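Thymidylate synthase A (PDB 1BKP) catalyses the reductive methylation of dUMP to dTMP, with 5,10-methylenetetrahydrofolate as both methyl donor and reductant, supplying a precursor for DNA synthesis. Local coordinates at residues I68-L71 / L72-Q76; Q125-Y128 / L129-Q132; F193-N196 / V197-R200; V250-F253 / Y254-T257. All coordinates share one frame; numbering follows the deposited sequence.

The four contacts come in series along the chain and lie in one family domain. Interaction 1 (68-76) sits on helix 64-75, interaction 2 (125-132) on helix 125-135, interaction 3 (193-200) on helix 188-206, and interaction 4 (250-257) in the loop between strands 243-246 and 261-264. Interactions 1 and 3 have centres about 11 Å apart, and their helices pack side against side; helix 188-206 is also the crossover between strands 172-183 and 209-223 of the main sheet. Interactions 2 and 3, about 17 Å apart between centres, do not touch. Interaction 4 touches all three others, and F253 meets each of them, tying the peripheral helix 125-135 to the buried pair.

Interaction 1 (I68-L71 / L72-Q76); sequences IKEL and LWIWQ
L71 and W75 meet one turn apart on a single helix. The leucine's CG stands anti to its backbone N (chi1 -175°), which swings CD1 out on the side of the following turn, where it meets W75 CD1 at 3.7 Å. That approach is oblique, while the carbonyl oxygen L71 O lies in the plane of the indole, at its edge. The same oxygen takes the backbone bond from W75 N, 2.9 Å long.

On a different side of the helix L72 lies alongside I68, the two side chains pointing the same way, with CD1 of L72 4.1 Å from CG2 of I68; its CG also rests 3.3 Å from the I68 carbonyl O, which accepts the bond from L72 N. These are i to i+4 contacts of a buried alpha-helix, here 64-75 of the thymidylate synthase fold. L71 packs on Q194 and L72 on M201, both on helix 188-206, and the indole NE1 of W75 reaches that helix through a hydrogen bond to Y195 OH.

E70 runs beside I74, its CG 3.8 Å from I74 CD1. The extended chain carries the carboxylate on to W93, whose NE1 is hydrogen-bonded to OE1 of E70. The side chain of N191, predicted to bind dUMP, lies about 5 Å from that of E70, and that of the catalytic C160 about 9 Å.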
# COMPACT_ATOMS: atom_id res chain seq x y z
N ILE A 68 -8.45 5.29 20.48
CA ILE A 68 -9.84 5.12 20.09
C ILE A 68 -10.54 6.44 19.85
O ILE A 68 -11.32 6.57 18.90
CB ILE A 68 -10.60 4.24 21.05
CG1 ILE A 68 -9.89 2.90 21.04
CG2 ILE A 68 -12.08 4.12 20.69
CD1 ILE A 68 -10.46 1.89 22.09
N LYS A 69 -10.25 7.45 20.67
CA LYS A 69 -10.86 8.78 20.40
C LYS A 69 -10.52 9.35 19.03
O LYS A 69 -11.45 9.88 18.33
CB LYS A 69 -10.59 9.80 21.52
CG LYS A 69 -11.34 9.50 22.82
CD LYS A 69 -10.75 10.36 23.92
CE LYS A 69 -11.53 10.19 25.21
NZ LYS A 69 -10.86 10.93 26.31
N GLU A 70 -9.21 9.31 18.67
CA GLU A 70 -8.74 9.82 17.37
C GLU A 70 -9.34 8.96 16.28
O GLU A 70 -9.80 9.49 15.29
CB GLU A 70 -7.23 9.75 17.29
CG GLU A 70 -6.66 10.30 16.04
CD GLU A 70 -5.19 9.99 16.00
OE1 GLU A 70 -4.45 10.68 16.72
OE2 GLU A 70 -4.83 8.94 15.46
N LEU A 71 -9.40 7.65 16.49
CA LEU A 71 -10.07 6.79 15.46
C LEU A 71 -11.51 7.24 15.20
O LEU A 71 -11.92 7.39 14.06
CB LEU A 71 -10.04 5.33 15.92
CG LEU A 71 -10.61 4.35 14.87
CD1 LEU A 71 -9.57 4.15 13.73
CD2 LEU A 71 -10.97 3.05 15.55
N LEU A 72 -12.30 7.51 16.26
CA LEU A 72 -13.71 7.91 16.06
C LEU A 72 -13.86 9.27 15.37
O LEU A 72 -14.72 9.46 14.52
CB LEU A 72 -14.46 7.95 17.41
CG LEU A 72 -14.51 6.58 18.13
CD1 LEU A 72 -15.05 6.76 19.64
CD2 LEU A 72 -15.46 5.67 17.31
N TRP A 73 -12.95 10.19 15.68
CA TRP A 73 -12.96 11.53 15.12
C TRP A 73 -12.74 11.36 13.58
O TRP A 73 -13.36 12.05 12.77
CB TRP A 73 -11.75 12.30 15.72
CG TRP A 73 -11.51 13.66 15.17
CD1 TRP A 73 -12.40 14.68 15.09
CD2 TRP A 73 -10.27 14.17 14.64
NE1 TRP A 73 -11.81 15.80 14.54
CE2 TRP A 73 -10.50 15.52 14.28
CE3 TRP A 73 -9.01 13.63 14.45
CZ2 TRP A 73 -9.50 16.32 13.74
CZ3 TRP A 73 -7.99 14.45 13.90
CH2 TRP A 73 -8.24 15.74 13.57
N ILE A 74 -11.72 10.59 13.19
CA ILE A 74 -11.46 10.39 11.76
C ILE A 74 -12.53 9.54 10.99
O ILE A 74 -13.06 9.96 9.90
CB ILE A 74 -10.08 9.69 11.56
CG1 ILE A 74 -8.90 10.57 12.16
CG2 ILE A 74 -9.76 9.46 10.02
CD1 ILE A 74 -7.60 9.61 12.40
N TRP A 75 -12.83 8.36 11.52
CA TRP A 75 -13.70 7.39 10.83
C TRP A 75 -15.20 7.46 11.10
O TRP A 75 -15.97 7.16 10.19
CB TRP A 75 -13.26 5.97 11.18
CG TRP A 75 -11.99 5.54 10.43
CD1 TRP A 75 -10.66 5.90 10.67
CD2 TRP A 75 -11.99 4.74 9.24
NE1 TRP A 75 -9.85 5.36 9.68
CE2 TRP A 75 -10.63 4.63 8.80
CE3 TRP A 75 -13.00 4.09 8.51
CZ2 TRP A 75 -10.27 3.90 7.66
CZ3 TRP A 75 -12.63 3.33 7.36
CH2 TRP A 75 -11.28 3.25 6.96
N GLN A 76 -15.60 7.92 12.28
CA GLN A 76 -17.01 7.96 12.65
C GLN A 76 -17.58 9.35 12.49
O GLN A 76 -18.54 9.54 11.74
CB GLN A 76 -17.22 7.48 14.10
CG GLN A 76 -18.67 7.23 14.37
CD GLN A 76 -18.89 7.09 15.84
OE1 GLN A 76 -18.60 8.01 16.57
NE2 GLN A 76 -19.28 5.89 16.31

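Interaction 2 (Q125-Y128 / L129-Q132); sequences QVDY and LLHQ
Y128 and Q132, one turn apart, make the main side-chain contact here. From CB the tyrosine runs to a CG trans to N (chi1 -176°), and the ring stands out from the helix, leaning toward the next turn. CD2 comes within 3.8 Å of Q132 CG and CE2 closes to 3.4 Å of the same carbon, which hangs over one face, 3.3 Å above the ring plane and toward the rim. CZ is 4.0 Å from Q132 CD, and OH is equally far from Q132 NE2. The glutamine chain bends at chi2 (-62°), its amide 28° from the ring plane, and OE1 takes a bond from H131 ND1 in the imidazole plane at 3.1 Å. R116 makes a cation-pi contact with the tyrosine ring. An alanine in place of Y128 would probably deprive the glutamine methylene and R116 of their aromatic partner, leaving the glutamine freer to turn. The backbone joins the same two residues, Q132 N to Y128 O, at 2.9 Å. The whole is an i to i+4 CH-pi contact between glutamine methylene and tyrosine ring on a partly buried alpha-helix, whose L130 packs on helix 188-206 while Y128 lies near R141, predicted to bind dUMP.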
# COMPACT_ATOMS: atom_id res chain seq x y z
N GLN A 125 -16.71 7.35 1.48
CA GLN A 125 -15.96 6.10 1.48
C GLN A 125 -16.33 5.13 2.55
O GLN A 125 -16.18 3.94 2.37
CB GLN A 125 -14.46 6.43 1.64
CG GLN A 125 -13.82 7.10 0.39
CD GLN A 125 -12.29 7.18 0.55
OE1 GLN A 125 -11.63 6.10 0.75
NE2 GLN A 125 -11.73 8.40 0.59
N VAL A 126 -16.73 5.62 3.71
CA VAL A 126 -17.01 4.71 4.80
C VAL A 126 -18.39 4.02 4.54
O VAL A 126 -18.49 2.80 4.64
CB VAL A 126 -17.03 5.47 6.14
CG1 VAL A 126 -17.42 4.52 7.28
CG2 VAL A 126 -15.67 6.15 6.40
N ASP A 127 -19.44 4.79 4.20
CA ASP A 127 -20.72 4.14 3.91
C ASP A 127 -20.66 3.27 2.68
O ASP A 127 -21.28 2.19 2.65
CB ASP A 127 -21.79 5.21 3.73
CG ASP A 127 -22.16 5.89 5.05
OD1 ASP A 127 -22.06 5.23 6.13
OD2 ASP A 127 -22.46 7.09 4.98
N TYR A 128 -19.79 3.63 1.73
CA TYR A 128 -19.70 2.83 0.55
C TYR A 128 -19.03 1.49 0.97
O TYR A 128 -19.50 0.38 0.65
CB TYR A 128 -18.82 3.53 -0.50
CG TYR A 128 -18.79 2.72 -1.78
CD1 TYR A 128 -19.85 2.82 -2.70
CD2 TYR A 128 -17.75 1.84 -2.05
CE1 TYR A 128 -19.86 2.08 -3.85
CE2 TYR A 128 -17.75 1.10 -3.20
CZ TYR A 128 -18.78 1.24 -4.09
OH TYR A 128 -18.61 0.63 -5.30
N LEU A 129 -17.96 1.58 1.77
CA LEU A 129 -17.29 0.35 2.23
C LEU A 129 -18.24 -0.52 3.05
O LEU A 129 -18.31 -1.76 2.82
CB LEU A 129 -16.10 0.76 3.18
CG LEU A 129 -15.39 -0.47 3.91
CD1 LEU A 129 -14.69 -1.37 2.87
CD2 LEU A 129 -14.38 -0.03 5.04
N LEU A 130 -19.00 0.07 3.98
CA LEU A 130 -19.89 -0.75 4.84
C LEU A 130 -20.92 -1.54 4.00
O LEU A 130 -21.07 -2.79 4.15
CB LEU A 130 -20.61 0.15 5.84
CG LEU A 130 -19.71 0.58 7.02
CD1 LEU A 130 -20.50 1.52 7.82
CD2 LEU A 130 -19.17 -0.57 7.95
N HIS A 131 -21.45 -0.85 2.98
CA HIS A 131 -22.42 -1.44 2.08
C HIS A 131 -21.79 -2.59 1.30
O HIS A 131 -22.34 -3.66 1.18
CB HIS A 131 -22.99 -0.39 1.15
CG HIS A 131 -23.94 -0.96 0.10
ND1 HIS A 131 -23.48 -1.59 -1.04
CD2 HIS A 131 -25.28 -1.09 0.09
CE1 HIS A 131 -24.52 -2.09 -1.70
NE2 HIS A 131 -25.61 -1.80 -1.05
N GLN A 132 -20.60 -2.33 0.74
CA GLN A 132 -19.89 -3.33 -0.10
C GLN A 132 -19.40 -4.58 0.64
O GLN A 132 -19.47 -5.70 0.10
CB GLN A 132 -18.72 -2.65 -0.83
CG GLN A 132 -19.21 -1.65 -1.94
CD GLN A 132 -20.04 -2.37 -3.06
OE1 GLN A 132 -21.26 -2.35 -3.06
NE2 GLN A 132 -19.36 -3.04 -3.96

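Interaction 3 (F193-N196 / V197-R200)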
# COMPACT_ATOMS: atom_id res chain seq x y z
N PHE A 193 -2.48 -0.57 17.39
CA PHE A 193 -3.68 -0.87 18.23
C PHE A 193 -4.95 -0.24 17.65
O PHE A 193 -5.94 -0.91 17.46
CB PHE A 193 -3.45 -0.32 19.66
CG PHE A 193 -4.69 -0.43 20.56
CD1 PHE A 193 -5.09 -1.66 21.02
CD2 PHE A 193 -5.45 0.70 20.90
CE1 PHE A 193 -6.27 -1.77 21.86
CE2 PHE A 193 -6.60 0.61 21.70
CZ PHE A 193 -7.00 -0.60 22.18
N GLN A 194 -4.85 1.01 17.22
CA GLN A 194 -5.97 1.79 16.75
C GLN A 194 -6.67 1.15 15.54
O GLN A 194 -7.90 1.05 15.56
CB GLN A 194 -5.43 3.16 16.43
CG GLN A 194 -6.17 4.03 15.48
CD GLN A 194 -5.43 5.39 15.30
OE1 GLN A 194 -5.84 6.42 15.88
NE2 GLN A 194 -4.36 5.38 14.58
N TYR A 195 -5.91 0.64 14.59
CA TYR A 195 -6.56 0.03 13.41
C TYR A 195 -7.15 -1.34 13.68
O TYR A 195 -8.12 -1.77 12.98
CB TYR A 195 -5.67 0.13 12.11
CG TYR A 195 -5.92 1.46 11.46
CD1 TYR A 195 -5.28 2.65 11.94
CD2 TYR A 195 -6.84 1.57 10.38
CE1 TYR A 195 -5.55 3.91 11.37
CE2 TYR A 195 -7.15 2.80 9.80
CZ TYR A 195 -6.48 3.97 10.31
OH TYR A 195 -6.83 5.17 9.73
N ASN A 196 -6.60 -2.06 14.67
CA ASN A 196 -7.21 -3.34 15.02
C ASN A 196 -8.60 -3.08 15.68
O ASN A 196 -9.61 -3.81 15.45
CB ASN A 196 -6.29 -4.12 15.98
CG ASN A 196 -6.79 -5.51 16.21
OD1 ASN A 196 -7.39 -5.73 17.20
ND2 ASN A 196 -6.68 -6.43 15.21
N VAL A 197 -8.69 -2.00 16.46
CA VAL A 197 -10.01 -1.64 17.04
C VAL A 197 -11.02 -1.37 15.88
O VAL A 197 -12.12 -1.91 15.86
CB VAL A 197 -9.91 -0.41 18.01
CG1 VAL A 197 -11.31 -0.08 18.59
CG2 VAL A 197 -9.01 -0.83 19.14
N LEU A 198 -10.56 -0.71 14.82
CA LEU A 198 -11.45 -0.42 13.72
C LEU A 198 -11.90 -1.78 13.07
O LEU A 198 -13.05 -1.90 12.67
CB LEU A 198 -10.73 0.40 12.64
CG LEU A 198 -11.59 0.79 11.44
CD1 LEU A 198 -12.72 1.82 11.88
CD2 LEU A 198 -10.61 1.41 10.36
N GLN A 199 -10.99 -2.75 12.96
CA GLN A 199 -11.35 -4.04 12.40
C GLN A 199 -12.49 -4.66 13.21
O GLN A 199 -13.46 -5.22 12.60
CB GLN A 199 -10.19 -5.01 12.43
CG GLN A 199 -10.46 -6.25 11.62
CD GLN A 199 -9.28 -7.18 11.60
OE1 GLN A 199 -8.35 -6.98 12.35
NE2 GLN A 199 -9.32 -8.25 10.76
N ARG A 200 -12.28 -4.72 14.54
CA ARG A 200 -13.30 -5.27 15.45
C ARG A 200 -14.61 -4.52 15.37
O ARG A 200 -15.69 -5.17 15.35
CB ARG A 200 -12.76 -5.29 16.89
CG ARG A 200 -11.49 -6.27 16.98
CD ARG A 200 -10.80 -6.24 18.35
NE ARG A 200 -9.62 -7.09 18.24
CZ ARG A 200 -9.49 -8.27 18.82
NH1 ARG A 200 -10.43 -8.73 19.68
NH2 ARG A 200 -8.40 -8.94 18.61
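The polar link between side chains is N196 to R200, one turn on. The arginine's NE donates to N196 OD1 at 2.8 Å, with an N-H...O angle of 159°. The oxygen sits at the guanidinium edge, slightly tilted from its plane, and the amide and guanidinium planes stand 55° apart. R200 gets there with an extended chain from CG to NE, while N196 keeps CG beside its carbonyl carbon (chi1 -172°), which holds the amide out from the helix where the arginine can meet it. The other side of that amide, ND2, binds N51 OD1, and R200 NH2 adds a weak bond to the same N51 oxygen.

Apolar contacts occupy other sides of the helix. V197 lays CG2 over one face of the F193 ring, 3.9 Å from its centroid and displaced toward the rim, a CH-pi contact with CZ as the nearest ring atom at 3.7 Å. L198 runs beside Y195, its CD2 3.8 Å from CE2 of the tyrosine.

Backbone bonds follow the alpha-helical i+4 pattern, for example R200 N to N196 O at 3.0 Å. Helix 188-206 is the connection in a beta-alpha-beta unit between strands 172-183 and 209-223.

A leucine in place of R200 lacks NE and NH2, and would probably leave N196 OD1 without its donor on this helix and the amide freer to turn.

With both ends engaged, the rotation of the N196 amide is probably fixed, OD1 facing the arginine and ND2 facing N51, so a buried polar group is satisfied by partners on and off its own helix.

Interaction 4 (V250-F253 / Y254-T257)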
# COMPACT_ATOMS: atom_id res chain seq x y z
N VAL A 250 -24.10 -2.82 20.22
CA VAL A 250 -24.04 -1.85 19.12
C VAL A 250 -24.14 -2.56 17.75
O VAL A 250 -23.38 -3.48 17.41
CB VAL A 250 -22.76 -1.02 19.17
CG1 VAL A 250 -22.76 0.02 18.11
CG2 VAL A 250 -22.59 -0.43 20.56
N LYS A 251 -25.08 -2.12 16.97
CA LYS A 251 -25.36 -2.72 15.70
C LYS A 251 -25.08 -1.78 14.58
O LYS A 251 -25.19 -2.17 13.45
CB LYS A 251 -26.87 -3.05 15.64
CG LYS A 251 -27.27 -4.13 16.57
CD LYS A 251 -28.76 -4.20 16.72
CE LYS A 251 -29.12 -5.34 17.66
NZ LYS A 251 -30.58 -5.41 17.87
N ASP A 252 -24.89 -0.50 14.87
CA ASP A 252 -24.61 0.47 13.83
C ASP A 252 -23.24 1.09 14.09
O ASP A 252 -22.99 1.51 15.20
CB ASP A 252 -25.62 1.60 13.89
CG ASP A 252 -25.43 2.60 12.77
OD1 ASP A 252 -25.41 2.16 11.64
OD2 ASP A 252 -25.28 3.80 12.95
N PHE A 253 -22.37 1.18 13.08
CA PHE A 253 -21.07 1.82 13.23
C PHE A 253 -21.15 3.26 13.86
O PHE A 253 -20.25 3.70 14.57
CB PHE A 253 -20.45 1.93 11.84
CG PHE A 253 -19.02 2.44 11.85
CD1 PHE A 253 -17.97 1.61 12.27
CD2 PHE A 253 -18.74 3.76 11.46
CE1 PHE A 253 -16.64 2.09 12.31
CE2 PHE A 253 -17.44 4.20 11.50
CZ PHE A 253 -16.39 3.37 11.92
N TYR A 254 -22.23 3.95 13.58
CA TYR A 254 -22.38 5.30 14.04
C TYR A 254 -22.92 5.40 15.45
O TYR A 254 -22.99 6.49 15.96
CB TYR A 254 -23.24 6.10 13.08
CG TYR A 254 -22.58 6.15 11.75
CD1 TYR A 254 -21.50 7.01 11.53
CD2 TYR A 254 -22.99 5.33 10.72
CE1 TYR A 254 -20.83 7.05 10.28
CE2 TYR A 254 -22.33 5.34 9.46
CZ TYR A 254 -21.26 6.20 9.25
OH TYR A 254 -20.60 6.22 8.05
N ASP A 255 -23.07 4.26 16.13
CA ASP A 255 -23.58 4.28 17.50
C ASP A 255 -22.49 4.10 18.55
O ASP A 255 -22.74 4.28 19.74
CB ASP A 255 -24.60 3.14 17.71
CG ASP A 255 -25.93 3.45 17.08
OD1 ASP A 255 -26.17 4.64 16.76
OD2 ASP A 255 -26.72 2.48 16.85
N PHE A 256 -21.28 3.75 18.14
CA PHE A 256 -20.21 3.48 19.08
C PHE A 256 -19.74 4.76 19.77
O PHE A 256 -19.80 5.83 19.18
CB PHE A 256 -19.00 2.83 18.34
CG PHE A 256 -19.15 1.35 18.05
CD1 PHE A 256 -19.01 0.43 19.08
CD2 PHE A 256 -19.36 0.90 16.74
CE1 PHE A 256 -19.07 -0.96 18.85
CE2 PHE A 256 -19.43 -0.46 16.42
CZ PHE A 256 -19.27 -1.43 17.50
N THR A 257 -19.43 4.69 21.05
CA THR A 257 -18.96 5.90 21.72
C THR A 257 -17.81 5.34 22.50
O THR A 257 -17.69 4.11 22.61
CB THR A 257 -20.02 6.54 22.77
OG1 THR A 257 -20.31 5.59 23.82
CG2 THR A 257 -21.32 7.02 22.09
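D252 O accepts a hydrogen bond from D255 N, 2.9 Å long, and with F253 and Y254 both in helical backbone conformations the four residues D252 to D255 form a type I beta-turn. The turn belongs to the loop that joins the antiparallel strands 243-246 and 261-264. The side chain of D252 adds an Asx turn over the same residues, though its bond is weak: OD2 accepts from Y254 N at 3.1 Å, and the same oxygen lies in the plane of the tyrosine ring, at its edge. The two acidic groups are near one another, D252 OD2 being 4.0 Å from D255 OD1, a closeness that may raise the affinity of one of them for a proton.

Neighbours F253 and Y254 form a T-shaped pair. The edge of the phenylalanine is directed at the tyrosine face with the planes at 90° and the centroids 5.5 Å apart; CD2 of F253 stands over the centre of the tyrosine ring. Beyond this pair F253 packs on M201 and I202 of helix 188-206 and on L130 of helix 125-135, while the hydroxyl of Y254 binds D127 and K78.

Flanking the turn, V250 meets F256, its CB 3.7 Å from F256 CE1. A chi1 of -176° turns the valine's CG1 toward both the F256 ring and CB of D255, the latter 3.6 Å from it. CG1 stands over the middle of the F256 ring, 3.6 Å from the centroid and only 3° off the ring normal.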